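Long-range contacts in DNA protection during starvation protein (PDB 1N1Q), which probably oxidises and stores iron inside a hollow twelve-subunit shell and condenses DNA, shielding it from oxidative damage in stationary phase: residues 26-30 and 84-88; 15-20 and 107-111. All coordinates share one frame; numbering follows the deposited sequence.

Contact 1. Residues 26-30 and 84-88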
ATOM      1  N   LYS A  26     -27.174  -2.753  -1.424  1.00 11.69           N
ATOM      2  CA  LYS A  26     -28.421  -2.044  -1.697  1.00 11.95           C
ATOM      3  C   LYS A  26     -28.229  -0.542  -1.499  1.00 11.85           C
ATOM      4  O   LYS A  26     -28.707   0.272  -2.293  1.00 11.35           O
ATOM      5  CB  LYS A  26     -29.532  -2.562  -0.779  1.00 12.06           C
ATOM      6  CG  LYS A  26     -30.944  -2.125  -1.186  1.00 12.02           C
ATOM      7  CD  LYS A  26     -31.999  -2.794  -0.294  1.00 11.31           C
ATOM      8  CE  LYS A  26     -33.421  -2.517  -0.771  1.00 12.33           C
ATOM      9  NZ  LYS A  26     -34.419  -3.261   0.060  1.00 11.04           N
ATOM     10  N   LEU A  27     -27.519  -0.180  -0.437  1.00 11.96           N
ATOM     11  CA  LEU A  27     -27.253   1.218  -0.137  1.00 12.53           C
ATOM     12  C   LEU A  27     -26.327   1.828  -1.193  1.00 12.70           C
ATOM     13  O   LEU A  27     -26.421   3.019  -1.507  1.00 12.40           O
ATOM     14  CB  LEU A  27     -26.657   1.337   1.262  1.00 12.17           C
ATOM     15  CG  LEU A  27     -27.687   0.976   2.343  1.00 12.92           C
ATOM     16  CD1 LEU A  27     -27.002   0.765   3.680  1.00 13.76           C
ATOM     17  CD2 LEU A  27     -28.739   2.092   2.438  1.00 13.28           C
ATOM     18  N   HIS A  28     -25.436   1.008  -1.741  1.00 13.15           N
ATOM     19  CA  HIS A  28     -24.538   1.454  -2.807  1.00 13.78           C
ATOM     20  C   HIS A  28     -25.414   1.715  -4.023  1.00 13.21           C
ATOM     21  O   HIS A  28     -25.221   2.684  -4.750  1.00 13.00           O
ATOM     22  CB  HIS A  28     -23.507   0.364  -3.145  1.00 13.86           C
ATOM     23  CG  HIS A  28     -22.212   0.507  -2.407  1.00 17.71           C
ATOM     24  ND1 HIS A  28     -21.210   1.360  -2.817  1.00 21.65           N
ATOM     25  CD2 HIS A  28     -21.756  -0.091  -1.280  1.00 22.20           C
ATOM     26  CE1 HIS A  28     -20.192   1.278  -1.979  1.00 21.22           C
ATOM     27  NE2 HIS A  28     -20.497   0.405  -1.038  1.00 23.52           N
ATOM     28  N   ASN A  29     -26.394   0.840  -4.225  1.00 13.08           N
ATOM     29  CA  ASN A  29     -27.318   0.965  -5.352  1.00 13.19           C
ATOM     30  C   ASN A  29     -27.996   2.327  -5.314  1.00 13.33           C
ATOM     31  O   ASN A  29     -28.027   3.044  -6.307  1.00 13.69           O
ATOM     32  CB  ASN A  29     -28.377  -0.142  -5.298  1.00 12.38           C
ATOM     33  CG  ASN A  29     -29.273  -0.157  -6.523  1.00 13.20           C
ATOM     34  OD1 ASN A  29     -29.922   0.838  -6.844  1.00 12.85           O
ATOM     35  ND2 ASN A  29     -29.318  -1.295  -7.214  1.00  9.79           N
ATOM     36  N   PHE A  30     -28.529   2.684  -4.153  1.00 13.23           N
ATOM     37  CA  PHE A  30     -29.201   3.962  -3.977  1.00 13.42           C
ATOM     38  C   PHE A  30     -28.208   5.127  -4.073  1.00 13.37           C
ATOM     39  O   PHE A  30     -28.517   6.189  -4.635  1.00 12.02           O
ATOM     40  CB  PHE A  30     -29.932   3.972  -2.630  1.00 13.54           C
ATOM     41  CG  PHE A  30     -31.066   2.976  -2.546  1.00 13.55           C
ATOM     42  CD1 PHE A  30     -31.715   2.730  -1.338  1.00 15.62           C
ATOM     43  CD2 PHE A  30     -31.492   2.290  -3.682  1.00 14.58           C
ATOM     44  CE1 PHE A  30     -32.771   1.816  -1.261  1.00 15.06           C
ATOM     45  CE2 PHE A  30     -32.546   1.377  -3.617  1.00 15.60           C
ATOM     46  CZ  PHE A  30     -33.188   1.140  -2.404  1.00 15.67           C
ATOM     47  N   ILE A  84     -33.984  -9.167   3.935  1.00 15.77           N
ATOM     48  CA  ILE A  84     -33.981  -7.924   3.174  1.00 15.60           C
ATOM     49  C   ILE A  84     -33.920  -8.202   1.658  1.00 15.97           C
ATOM     50  O   ILE A  84     -33.113  -9.014   1.212  1.00 15.40           O
ATOM     51  CB  ILE A  84     -32.776  -7.041   3.587  1.00 16.32           C
ATOM     52  CG1 ILE A  84     -32.830  -6.781   5.098  1.00 16.38           C
ATOM     53  CG2 ILE A  84     -32.767  -5.757   2.764  1.00 16.30           C
ATOM     54  CD1 ILE A  84     -32.731  -5.343   5.508  1.00 18.54           C
ATOM     55  N   LYS A  85     -34.784  -7.545   0.873  1.00 16.12           N
ATOM     56  CA  LYS A  85     -34.817  -7.712  -0.591  1.00 17.68           C
ATOM     57  C   LYS A  85     -33.852  -6.727  -1.259  1.00 16.25           C
ATOM     58  O   LYS A  85     -33.557  -5.672  -0.703  1.00 15.41           O
ATOM     59  CB  LYS A  85     -36.233  -7.467  -1.148  1.00 18.08           C
ATOM     60  CG  LYS A  85     -37.332  -8.339  -0.565  1.00 23.27           C
ATOM     61  CD  LYS A  85     -37.103  -9.819  -0.811  1.00 26.74           C
ATOM     62  CE  LYS A  85     -38.376 -10.604  -0.507  1.00 31.83           C
ATOM     63  NZ  LYS A  85     -38.145 -12.077  -0.439  1.00 33.92           N
ATOM     64  N   GLU A  86     -33.378  -7.072  -2.455  1.00 15.78           N
ATOM     65  CA  GLU A  86     -32.446  -6.222  -3.190  1.00 15.93           C
ATOM     66  C   GLU A  86     -33.225  -5.134  -3.911  1.00 16.47           C
ATOM     67  O   GLU A  86     -34.438  -5.249  -4.091  1.00 15.92           O
ATOM     68  CB  GLU A  86     -31.641  -7.072  -4.180  1.00 15.37           C
ATOM     69  CG  GLU A  86     -30.920  -8.228  -3.491  1.00 14.12           C
ATOM     70  CD  GLU A  86     -29.625  -8.606  -4.174  1.00 13.54           C
ATOM     71  OE1 GLU A  86     -29.650  -9.442  -5.100  1.00 12.65           O
ATOM     72  OE2 GLU A  86     -28.578  -8.050  -3.783  1.00 12.86           O
ATOM     73  N   ALA A  87     -32.537  -4.067  -4.298  1.00 17.67           N
ATOM     74  CA  ALA A  87     -33.188  -2.966  -4.990  1.00 19.31           C
ATOM     75  C   ALA A  87     -33.758  -3.443  -6.322  1.00 20.77           C
ATOM     76  O   ALA A  87     -33.303  -4.435  -6.883  1.00 20.00           O
ATOM     77  CB  ALA A  87     -32.190  -1.834  -5.222  1.00 19.00           C
ATOM     78  N   THR A  88     -34.759  -2.727  -6.824  1.00 23.14           N
ATOM     79  CA  THR A  88     -35.374  -3.070  -8.104  1.00 25.48           C
ATOM     80  C   THR A  88     -34.589  -2.458  -9.254  1.00 26.59           C
ATOM     81  O   THR A  88     -34.548  -3.009 -10.350  1.00 28.22           O
ATOM     82  CB  THR A  88     -36.825  -2.556  -8.201  1.00 25.71           C
ATOM     83  OG1 THR A  88     -36.825  -1.124  -8.194  1.00 26.38           O
ATOM     84  CG2 THR A  88     -37.650  -3.064  -7.042  1.00 26.05           C
TER
HETATM   85  O   HOH W   1     -36.356  -3.621  -2.387  1.00 19.93           O
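Lys26 lies along the backbone of residues 85-87 and overlaps it with most of its length. Its CG turns anti to the backbone N (chi1 -167°), and the chain beyond is fully extended. This carries the ammonium group out from helix 4-33 to the carbonyl of Lys85. NZ donates a hydrogen bond to Lys85 O at 2.7 Å. The C=O...N angle is 146°, and the donor is tilted 32° from the carbonyl plane. The methylenes run beside the same carbonyl, with Lys26 CE 3.2 Å from Lys85 O. A water molecule takes a second hydrogen bond from Lys26 NZ at 3.1 Å and donates one to Glu86 O. NZ also forms a salt bridge with Asp103 on helix 93-120, so one ammonium group serves the carbonyl, the water and a carboxylate.

In this ferritin-like four-helix bundle, residues 84-88 belong to the crossover connection between the second and third long helices. They have no regular secondary structure. They pass alongside helix 4-33, and Ile84 also packs on helix 93-120.

Ala87 makes the second half of the contact. Its methyl group rests against Asn29 and Phe30. Asn29 ND2 is 3.5 Å from Ala87 CB, and Phe30 CE2 is 3.6 Å from the same atom. The Phe30 ring meets the methyl obliquely. The amide of Asn29 is held by other partners: OD1 bonds to Asn33, and ND2 to the carbonyl of Ala73 of the second subunit. The side chain of Glu86 starts away from helix 4-33, and its carboxylate accepts hydrogen bonds from the backbone N atoms of Leu75 and Ala76 of the second subunit.

Contact 2. Residues 15-20 and 107-111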
ATOM      1  N   ARG A  15     -28.094 -14.154  10.539  1.00 15.03           N
ATOM      2  CA  ARG A  15     -29.245 -13.662   9.792  1.00 16.45           C
ATOM      3  C   ARG A  15     -29.020 -12.174   9.533  1.00 14.89           C
ATOM      4  O   ARG A  15     -29.333 -11.660   8.463  1.00 13.61           O
ATOM      5  CB  ARG A  15     -30.510 -13.857  10.616  1.00 16.98           C
ATOM      6  CG  ARG A  15     -31.754 -14.143   9.803  1.00 25.10           C
ATOM      7  CD  ARG A  15     -32.410 -12.885   9.276  1.00 33.33           C
ATOM      8  NE  ARG A  15     -33.855 -13.079   9.176  1.00 39.84           N
ATOM      9  CZ  ARG A  15     -34.634 -13.353  10.220  1.00 46.33           C
ATOM     10  NH1 ARG A  15     -34.107 -13.460  11.437  1.00 47.38           N
ATOM     11  NH2 ARG A  15     -35.938 -13.538  10.051  1.00 49.09           N
ATOM     12  N   GLN A  16     -28.471 -11.484  10.528  1.00 13.74           N
ATOM     13  CA  GLN A  16     -28.206 -10.062  10.394  1.00 13.24           C
ATOM     14  C   GLN A  16     -26.949  -9.814   9.569  1.00 12.69           C
ATOM     15  O   GLN A  16     -26.817  -8.785   8.911  1.00 11.47           O
ATOM     16  CB  GLN A  16     -28.099  -9.413  11.773  1.00 13.22           C
ATOM     17  CG  GLN A  16     -29.388  -9.508  12.574  1.00 13.49           C
ATOM     18  CD  GLN A  16     -30.615  -9.153  11.743  1.00 13.35           C
ATOM     19  OE1 GLN A  16     -30.643  -8.126  11.064  1.00 14.13           O
ATOM     20  NE2 GLN A  16     -31.636 -10.007  11.793  1.00 11.26           N
ATOM     21  N   VAL A  17     -26.017 -10.759   9.615  1.00 12.50           N
ATOM     22  CA  VAL A  17     -24.805 -10.649   8.816  1.00 12.15           C
ATOM     23  C   VAL A  17     -25.281 -10.668   7.369  1.00 12.37           C
ATOM     24  O   VAL A  17     -24.857  -9.853   6.557  1.00 12.07           O
ATOM     25  CB  VAL A  17     -23.843 -11.849   9.040  1.00 12.18           C
ATOM     26  CG1 VAL A  17     -22.773 -11.868   7.949  1.00 12.59           C
ATOM     27  CG2 VAL A  17     -23.174 -11.743  10.410  1.00 12.80           C
ATOM     28  N   ALA A  18     -26.195 -11.591   7.067  1.00 12.27           N
ATOM     29  CA  ALA A  18     -26.729 -11.718   5.717  1.00 12.92           C
ATOM     30  C   ALA A  18     -27.482 -10.450   5.315  1.00 12.84           C
ATOM     31  O   ALA A  18     -27.329  -9.959   4.193  1.00 12.78           O
ATOM     32  CB  ALA A  18     -27.654 -12.931   5.631  1.00 13.00           C
ATOM     33  N   ASN A  19     -28.291  -9.923   6.235  1.00 12.64           N
ATOM     34  CA  ASN A  19     -29.063  -8.715   5.959  1.00 12.24           C
ATOM     35  C   ASN A  19     -28.166  -7.534   5.630  1.00 11.75           C
ATOM     36  O   ASN A  19     -28.415  -6.811   4.665  1.00 11.60           O
ATOM     37  CB  ASN A  19     -29.957  -8.348   7.147  1.00 12.20           C
ATOM     38  CG  ASN A  19     -31.239  -9.150   7.182  1.00 12.71           C
ATOM     39  OD1 ASN A  19     -31.703  -9.626   6.151  1.00 13.04           O
ATOM     40  ND2 ASN A  19     -31.831  -9.283   8.363  1.00 11.70           N
ATOM     41  N   TRP A  20     -27.126  -7.333   6.433  1.00 11.49           N
ATOM     42  CA  TRP A  20     -26.219  -6.219   6.211  1.00 11.41           C
ATOM     43  C   TRP A  20     -25.319  -6.386   4.999  1.00 11.37           C
ATOM     44  O   TRP A  20     -24.867  -5.394   4.420  1.00 11.64           O
ATOM     45  CB  TRP A  20     -25.406  -5.937   7.477  1.00 11.60           C
ATOM     46  CG  TRP A  20     -26.236  -5.220   8.495  1.00 11.24           C
ATOM     47  CD1 TRP A  20     -26.779  -5.741   9.636  1.00 10.66           C
ATOM     48  CD2 TRP A  20     -26.711  -3.873   8.402  1.00 11.16           C
ATOM     49  NE1 TRP A  20     -27.571  -4.800  10.258  1.00 12.27           N
ATOM     50  CE2 TRP A  20     -27.547  -3.646   9.520  1.00 11.76           C
ATOM     51  CE3 TRP A  20     -26.515  -2.836   7.478  1.00 12.74           C
ATOM     52  CZ2 TRP A  20     -28.188  -2.424   9.740  1.00 12.57           C
ATOM     53  CZ3 TRP A  20     -27.152  -1.619   7.695  1.00 12.91           C
ATOM     54  CH2 TRP A  20     -27.980  -1.425   8.817  1.00 12.84           C
ATOM     55  N   LEU A 107     -35.756  -4.593  10.304  1.00 16.08           N
ATOM     56  CA  LEU A 107     -34.604  -4.979  11.108  1.00 15.96           C
ATOM     57  C   LEU A 107     -34.803  -4.700  12.592  1.00 15.63           C
ATOM     58  O   LEU A 107     -34.377  -5.483  13.440  1.00 14.68           O
ATOM     59  CB  LEU A 107     -33.340  -4.263  10.625  1.00 15.77           C
ATOM     60  CG  LEU A 107     -32.868  -4.582   9.203  1.00 15.99           C
ATOM     61  CD1 LEU A 107     -31.498  -3.959   8.983  1.00 16.69           C
ATOM     62  CD2 LEU A 107     -32.806  -6.095   8.996  1.00 15.92           C
ATOM     63  N   VAL A 108     -35.441  -3.581  12.920  1.00 16.06           N
ATOM     64  CA  VAL A 108     -35.684  -3.255  14.327  1.00 16.38           C
ATOM     65  C   VAL A 108     -36.509  -4.373  14.959  1.00 16.39           C
ATOM     66  O   VAL A 108     -36.229  -4.812  16.074  1.00 15.86           O
ATOM     67  CB  VAL A 108     -36.440  -1.911  14.480  1.00 16.61           C
ATOM     68  CG1 VAL A 108     -37.047  -1.796  15.883  1.00 18.15           C
ATOM     69  CG2 VAL A 108     -35.476  -0.752  14.254  1.00 17.27           C
ATOM     70  N   GLY A 109     -37.517  -4.837  14.227  1.00 16.44           N
ATOM     71  CA  GLY A 109     -38.354  -5.913  14.726  1.00 16.69           C
ATOM     72  C   GLY A 109     -37.558  -7.195  14.899  1.00 16.55           C
ATOM     73  O   GLY A 109     -37.704  -7.891  15.906  1.00 16.14           O
ATOM     74  N   GLU A 110     -36.715  -7.512  13.921  1.00 16.12           N
ATOM     75  CA  GLU A 110     -35.902  -8.719  13.993  1.00 16.00           C
ATOM     76  C   GLU A 110     -34.867  -8.608  15.103  1.00 16.20           C
ATOM     77  O   GLU A 110     -34.560  -9.594  15.777  1.00 15.44           O
ATOM     78  CB  GLU A 110     -35.203  -8.984  12.653  1.00 16.28           C
ATOM     79  CG  GLU A 110     -36.161  -9.265  11.500  1.00 16.17           C
ATOM     80  CD  GLU A 110     -35.452  -9.713  10.231  1.00 17.02           C
ATOM     81  OE1 GLU A 110     -34.207  -9.628  10.167  1.00 16.77           O
ATOM     82  OE2 GLU A 110     -36.145 -10.141   9.286  1.00 17.43           O
ATOM     83  N   LEU A 111     -34.328  -7.408  15.298  1.00 16.49           N
ATOM     84  CA  LEU A 111     -33.323  -7.206  16.335  1.00 16.54           C
ATOM     85  C   LEU A 111     -33.926  -7.428  17.720  1.00 17.01           C
ATOM     86  O   LEU A 111     -33.276  -7.977  18.609  1.00 16.29           O
ATOM     87  CB  LEU A 111     -32.710  -5.806  16.215  1.00 16.27           C
ATOM     88  CG  LEU A 111     -31.702  -5.663  15.056  1.00 15.83           C
ATOM     89  CD1 LEU A 111     -31.348  -4.194  14.849  1.00 14.62           C
ATOM     90  CD2 LEU A 111     -30.451  -6.493  15.356  1.00 14.43           C
TER
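Leu107 fits against Gln16, Asn19 and Trp20 on the buried side of two nearly antiparallel helices. The segment axes come within 11.8 Å at 165°. One methyl, Leu107 CD1, meets the Trp20 indole obliquely, 3.7 Å from Trp20 CZ2. The other, CD2, reaches the amides of Gln16 and Asn19, with Asn19 ND2 at 3.4 Å.

Next to this packing is a polar cluster around Glu110, whose extended chain carries the carboxylate across to helix 4-33. Gln16 bends at chi2 (-45°), which brings its amide over to the carboxylate. Gln16 NE2 gives Glu110 OE1 a straight bond of 3.1 Å on the anti side. Asn19 ND2 gives the same oxygen a weak bond at 3.0 Å. Its straighter bond, at 174°, goes to Gln16 OE1, from above that carbonyl plane. Asn19 OD1 accepts from the backbone N of Ser83 and probably that of Ile84.

The looser side is the partly exposed edge, where Arg15 lies. Glu110 OE2 sits over one face of its guanidinium, 3.5 Å from Arg15 NH2. No N-H points at the oxygen, so this salt bridge is one of charge alone. OE2 also bonds to the hydroxyl of Ser83. The two amides and the nearby arginine charge would probably favour the ionised form of Glu110.

Overall arrangement
From the N terminus, helix 4-33 supplies residues 15-20 to contact 2 and then residues 26-30 to contact 1. The chain continues through helix 39-66 and the short helix 75-81 to the connection at 84-88. There contact 1 closes its loop against the first helix. Helix 93-120 follows, and residues 107-111 close the longer loop of contact 2. Contact 1 is therefore nested inside contact 2. Their centres are 15 Å apart, and they meet at Ile84, which packs on Leu107 and lies beside Asn19. Contact 2 ties two long helices within the bundle; contact 1 fastens the crossover connection to helix 4-33.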